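Local coordinates for 5,10-methylenetetrahydromethanopterin reductase (Methanopyrus kandleri, PDB 1EZW), which catalyses the reversible, coenzyme F420-dependent reduction of methylenetetrahydromethanopterin to methyltetrahydromethanopterin, a step of methanogenesis from carbon dioxide, at residues P68-A81 / A130-L142. Sequence-based numbering, arbitrary orientation.
Sequences PYTRHPLITASNIA and AIREVKEVIYQYL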
loop_
_atom_site.group_PDB
_atom_site.type_symbol
_atom_site.label_atom_id
_atom_site.label_comp_id
_atom_site.label_asym_id
_atom_site.label_seq_id
_atom_site.Cartn_x
_atom_site.Cartn_y
_atom_site.Cartn_z
ATOM N N PRO A 68 -13.223 1.714 26.127
ATOM C CA PRO A 68 -13.801 3.081 26.215
ATOM C C PRO A 68 -12.940 4.164 26.827
ATOM O O PRO A 68 -13.304 5.341 26.749
ATOM C CB PRO A 68 -15.013 2.887 27.155
ATOM C CG PRO A 68 -15.249 1.367 27.157
ATOM C CD PRO A 68 -13.862 0.798 27.100
ATOM N N TYR A 69 -11.818 3.778 27.423
ATOM C CA TYR A 69 -11.043 4.691 28.252
ATOM C C TYR A 69 -9.819 5.393 27.743
ATOM O O TYR A 69 -9.598 6.557 28.059
ATOM C CB TYR A 69 -10.616 3.950 29.533
ATOM C CG TYR A 69 -11.780 3.230 30.205
ATOM C CD1 TYR A 69 -11.880 1.835 30.143
ATOM C CD2 TYR A 69 -12.834 3.951 30.793
ATOM C CE1 TYR A 69 -12.988 1.167 30.641
ATOM C CE2 TYR A 69 -13.985 3.266 31.304
ATOM C CZ TYR A 69 -14.038 1.873 31.214
ATOM O OH TYR A 69 -15.140 1.153 31.704
ATOM N N THR A 70 -8.984 4.677 26.997
ATOM C CA THR A 70 -7.727 5.286 26.589
ATOM C C THR A 70 -7.852 6.269 25.433
ATOM O O THR A 70 -6.867 6.930 25.098
ATOM C CB THR A 70 -6.703 4.219 26.226
ATOM O OG1 THR A 70 -7.199 3.519 25.076
ATOM C CG2 THR A 70 -6.464 3.216 27.443
ATOM N N ARG A 71 -9.026 6.336 24.799
ATOM C CA ARG A 71 -9.261 7.303 23.706
ATOM C C ARG A 71 -10.705 7.731 23.860
ATOM O O ARG A 71 -11.551 6.939 24.266
ATOM C CB ARG A 71 -9.163 6.632 22.326
ATOM C CG ARG A 71 -7.802 6.016 22.036
ATOM C CD ARG A 71 -7.898 5.382 20.623
ATOM N NE ARG A 71 -6.687 4.640 20.247
ATOM C CZ ARG A 71 -6.373 3.447 20.750
ATOM N NH1 ARG A 71 -5.260 2.817 20.377
ATOM N NH2 ARG A 71 -7.180 2.886 21.639
ATOM N N HIS A 72 -11.011 8.976 23.500
ATOM C CA HIS A 72 -12.385 9.443 23.555
ATOM C C HIS A 72 -13.205 8.589 22.584
ATOM O O HIS A 72 -12.726 8.213 21.514
ATOM C CB HIS A 72 -12.414 10.911 23.113
ATOM C CG HIS A 72 -13.710 11.613 23.390
ATOM N ND1 HIS A 72 -14.851 11.388 22.656
ATOM C CD2 HIS A 72 -14.038 12.530 24.338
ATOM C CE1 HIS A 72 -15.840 12.136 23.144
ATOM N NE2 HIS A 72 -15.366 12.841 24.163
ATOM N N PRO A 73 -14.440 8.237 22.936
ATOM C CA PRO A 73 -15.215 7.427 22.009
ATOM C C PRO A 73 -15.413 8.015 20.616
ATOM O O PRO A 73 -15.577 7.261 19.661
ATOM C CB PRO A 73 -16.526 7.179 22.783
ATOM C CG PRO A 73 -16.604 8.309 23.719
ATOM C CD PRO A 73 -15.189 8.418 24.208
ATOM N N LEU A 74 -15.353 9.352 20.474
ATOM C CA LEU A 74 -15.512 9.962 19.162
ATOM C C LEU A 74 -14.235 9.693 18.352
ATOM O O LEU A 74 -14.297 9.624 17.133
ATOM C CB LEU A 74 -15.735 11.485 19.267
ATOM C CG LEU A 74 -17.159 11.844 19.728
ATOM C CD1 LEU A 74 -17.223 13.375 20.037
ATOM C CD2 LEU A 74 -18.183 11.483 18.615
ATOM N N ILE A 75 -13.094 9.587 19.038
ATOM C CA ILE A 75 -11.839 9.244 18.344
ATOM C C ILE A 75 -11.910 7.754 17.909
ATOM O O ILE A 75 -11.524 7.395 16.782
ATOM C CB ILE A 75 -10.641 9.504 19.237
ATOM C CG1 ILE A 75 -10.469 11.027 19.407
ATOM C CG2 ILE A 75 -9.372 8.865 18.648
ATOM C CD1 ILE A 75 -10.200 11.758 18.080
ATOM N N THR A 76 -12.389 6.881 18.789
ATOM C CA THR A 76 -12.541 5.481 18.381
ATOM C C THR A 76 -13.507 5.403 17.178
ATOM O O THR A 76 -13.244 4.687 16.212
ATOM C CB THR A 76 -13.075 4.640 19.574
ATOM O OG1 THR A 76 -12.063 4.589 20.588
ATOM C CG2 THR A 76 -13.423 3.214 19.100
ATOM N N ALA A 77 -14.635 6.146 17.214
ATOM C CA ALA A 77 -15.571 6.133 16.089
ATOM C C ALA A 77 -14.855 6.540 14.776
ATOM O O ALA A 77 -15.029 5.905 13.726
ATOM C CB ALA A 77 -16.745 7.086 16.364
ATOM N N SER A 78 -14.129 7.656 14.837
ATOM C CA SER A 78 -13.375 8.108 13.678
ATOM C C SER A 78 -12.425 7.001 13.173
ATOM O O SER A 78 -12.375 6.750 11.942
ATOM C CB SER A 78 -12.552 9.362 14.047
ATOM O OG SER A 78 -11.737 9.773 12.934
ATOM N N ASN A 79 -11.671 6.362 14.085
ATOM C CA ASN A 79 -10.754 5.262 13.691
ATOM C C ASN A 79 -11.519 4.187 12.925
ATOM O O ASN A 79 -11.103 3.776 11.841
ATOM C CB ASN A 79 -10.110 4.578 14.888
ATOM C CG ASN A 79 -9.110 5.437 15.558
ATOM O OD1 ASN A 79 -8.692 6.423 14.990
ATOM N ND2 ASN A 79 -8.679 5.057 16.769
ATOM N N ILE A 80 -12.643 3.742 13.492
ATOM C CA ILE A 80 -13.417 2.693 12.838
ATOM C C ILE A 80 -13.959 3.123 11.487
ATOM O O ILE A 80 -13.869 2.347 10.498
ATOM C CB ILE A 80 -14.567 2.210 13.770
ATOM C CG1 ILE A 80 -13.952 1.651 15.049
ATOM C CG2 ILE A 80 -15.494 1.253 13.017
ATOM C CD1 ILE A 80 -13.060 0.424 14.850
ATOM N N ALA A 81 -14.494 4.344 11.374
ATOM C CA ALA A 81 -14.986 4.787 10.103
ATOM C C ALA A 81 -13.844 4.872 9.061
ATOM O O ALA A 81 -14.051 4.574 7.888
ATOM C CB ALA A 81 -15.671 6.155 10.235
ATOM N N ALA A 130 -20.317 1.936 30.557
ATOM C CA ALA A 130 -19.390 2.680 29.688
ATOM C C ALA A 130 -19.401 2.077 28.267
ATOM O O ALA A 130 -19.430 2.821 27.281
ATOM C CB ALA A 130 -17.961 2.677 30.267
ATOM N N ILE A 131 -19.409 0.751 28.159
ATOM C CA ILE A 131 -19.434 0.103 26.848
ATOM C C ILE A 131 -20.744 0.402 26.116
ATOM O O ILE A 131 -20.757 0.645 24.919
ATOM C CB ILE A 131 -19.178 -1.420 26.983
ATOM C CG1 ILE A 131 -17.714 -1.644 27.411
ATOM C CG2 ILE A 131 -19.482 -2.130 25.595
ATOM C CD1 ILE A 131 -17.342 -3.098 27.716
ATOM N N ARG A 132 -21.884 0.378 26.822
ATOM C CA ARG A 132 -23.134 0.721 26.159
ATOM C C ARG A 132 -23.060 2.150 25.590
ATOM O O ARG A 132 -23.569 2.411 24.505
ATOM C CB ARG A 132 -24.299 0.686 27.178
ATOM C CG ARG A 132 -24.688 -0.684 27.639
ATOM C CD ARG A 132 -25.747 -0.514 28.760
ATOM N NE ARG A 132 -26.218 -1.798 29.263
ATOM C CZ ARG A 132 -27.174 -2.526 28.697
ATOM N NH1 ARG A 132 -27.519 -3.690 29.253
ATOM N NH2 ARG A 132 -27.793 -2.110 27.600
ATOM N N GLU A 133 -22.483 3.066 26.356
ATOM C CA GLU A 133 -22.416 4.466 25.934
ATOM C C GLU A 133 -21.473 4.632 24.757
ATOM O O GLU A 133 -21.803 5.342 23.810
ATOM C CB GLU A 133 -21.986 5.378 27.085
ATOM C CG GLU A 133 -23.071 5.362 28.215
ATOM C CD GLU A 133 -22.845 6.384 29.285
ATOM O OE1 GLU A 133 -23.629 6.365 30.275
ATOM O OE2 GLU A 133 -21.922 7.220 29.186
ATOM N N VAL A 134 -20.325 3.982 24.821
ATOM C CA VAL A 134 -19.396 4.097 23.687
ATOM C C VAL A 134 -20.085 3.545 22.452
ATOM O O VAL A 134 -19.932 4.087 21.351
ATOM C CB VAL A 134 -18.074 3.327 23.894
ATOM C CG1 VAL A 134 -17.200 3.469 22.624
ATOM C CG2 VAL A 134 -17.331 3.876 25.048
ATOM N N LYS A 135 -20.832 2.443 22.590
ATOM C CA LYS A 135 -21.526 1.921 21.432
ATOM C C LYS A 135 -22.492 2.965 20.841
ATOM O O LYS A 135 -22.533 3.170 19.615
ATOM C CB LYS A 135 -22.298 0.635 21.785
ATOM C CG LYS A 135 -22.859 0.012 20.530
ATOM C CD LYS A 135 -23.983 -0.987 20.778
ATOM C CE LYS A 135 -24.522 -1.492 19.434
ATOM N NZ LYS A 135 -25.898 -2.080 19.481
ATOM N N GLU A 136 -23.298 3.618 21.687
ATOM C CA GLU A 136 -24.220 4.626 21.158
ATOM C C GLU A 136 -23.476 5.748 20.431
ATOM O O GLU A 136 -23.918 6.201 19.381
ATOM C CB GLU A 136 -25.089 5.229 22.268
ATOM C CG GLU A 136 -26.050 4.235 22.841
ATOM C CD GLU A 136 -26.963 3.647 21.788
ATOM O OE1 GLU A 136 -27.160 2.418 21.820
ATOM O OE2 GLU A 136 -27.485 4.403 20.930
ATOM N N VAL A 137 -22.367 6.204 20.992
ATOM C CA VAL A 137 -21.611 7.266 20.344
ATOM C C VAL A 137 -21.055 6.811 18.988
ATOM O O VAL A 137 -21.133 7.534 17.992
ATOM C CB VAL A 137 -20.465 7.745 21.250
ATOM C CG1 VAL A 137 -19.473 8.642 20.450
ATOM C CG2 VAL A 137 -21.061 8.524 22.446
ATOM N N ILE A 138 -20.483 5.615 18.959
ATOM C CA ILE A 138 -19.954 5.130 17.693
ATOM C C ILE A 138 -20.996 5.023 16.617
ATOM O O ILE A 138 -20.769 5.467 15.497
ATOM C CB ILE A 138 -19.256 3.754 17.895
ATOM C CG1 ILE A 138 -18.016 3.945 18.774
ATOM C CG2 ILE A 138 -18.923 3.135 16.520
ATOM C CD1 ILE A 138 -17.336 2.582 19.129
ATOM N N TYR A 139 -22.169 4.451 16.922
ATOM C CA TYR A 139 -23.153 4.285 15.874
ATOM C C TYR A 139 -23.824 5.592 15.475
ATOM O O TYR A 139 -24.190 5.749 14.316
ATOM C CB TYR A 139 -24.131 3.155 16.253
ATOM C CG TYR A 139 -23.391 1.832 16.007
ATOM C CD1 TYR A 139 -22.519 1.304 16.970
ATOM C CD2 TYR A 139 -23.496 1.195 14.772
ATOM C CE1 TYR A 139 -21.745 0.145 16.710
ATOM C CE2 TYR A 139 -22.729 0.025 14.483
ATOM C CZ TYR A 139 -21.864 -0.478 15.457
ATOM O OH TYR A 139 -21.097 -1.594 15.206
ATOM N N GLN A 140 -23.961 6.538 16.408
ATOM C CA GLN A 140 -24.454 7.849 15.983
ATOM C C GLN A 140 -23.458 8.450 14.977
ATOM O O GLN A 140 -23.868 9.056 13.981
ATOM C CB GLN A 140 -24.609 8.834 17.139
ATOM C CG GLN A 140 -25.850 8.546 18.033
ATOM C CD GLN A 140 -26.085 9.699 18.989
ATOM O OE1 GLN A 140 -25.863 10.854 18.619
ATOM N NE2 GLN A 140 -26.596 9.401 20.208
ATOM N N TYR A 141 -22.161 8.259 15.225
ATOM C CA TYR A 141 -21.100 8.773 14.343
ATOM C C TYR A 141 -21.184 8.090 12.967
ATOM O O TYR A 141 -21.127 8.738 11.923
ATOM C CB TYR A 141 -19.743 8.495 15.013
ATOM C CG TYR A 141 -18.543 9.079 14.289
ATOM C CD1 TYR A 141 -17.942 10.249 14.727
ATOM C CD2 TYR A 141 -18.026 8.451 13.154
ATOM C CE1 TYR A 141 -16.821 10.802 14.051
ATOM C CE2 TYR A 141 -16.912 8.986 12.474
ATOM C CZ TYR A 141 -16.317 10.153 12.926
ATOM O OH TYR A 141 -15.170 10.665 12.306
ATOM N N LEU A 142 -21.322 6.769 12.965
ATOM C CA LEU A 142 -21.428 6.003 11.718
ATOM C C LEU A 142 -22.706 6.308 10.936
ATOM O O LEU A 142 -22.746 6.104 9.714
ATOM C CB LEU A 142 -21.333 4.496 12.014
ATOM C CG LEU A 142 -20.008 4.005 12.559
ATOM C CD1 LEU A 142 -20.144 2.503 12.893
ATOM C CD2 LEU A 142 -18.922 4.177 11.486
#
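Pro68 meets segment 130-142 through its ring: CB presses tightly on Val134 CG2 (3.3 Å), and CG lies on Ile131 CG1. Tyr69 OH lies 3.5 Å from the methyl CB of Ala130. His72 ND1 caps the following helix, accepting from Leu74 N in the ring plane at 169°. Pro73 rests CB against both Val134 CG1 and Val137 CG1. The Leu74 side chain crosses that of Val137 at about a right angle, CD2 3.6 Å from Val137 CG1. Ala77 marks the close crossing, its CA 4.8 Å from Ile138 CA. Its CB also sits over one face of Tyr141, 3.4 Å from CG. Tyr141 is a knob among Leu74, Ala77, Ser78 and Ala81; CG anti to the backbone N (chi1 -175°) lays the ring against helix 73-86. Its hydroxyl hydrogen-bonds to Tyr40 O of the second subunit, and Ser78 OG to Asn42 O of that subunit. A leucine in place of Tyr141 would probably leave Tyr40 O of the second subunit without this donor and Ala77 without its ring face. Ala81 CB reaches the ring edge and Leu142 CD2. Helical segments 73-81 and 130-142 cross at -49° outside the TIM barrel, where Ile80 and Ile138 both rest on strand 93-95.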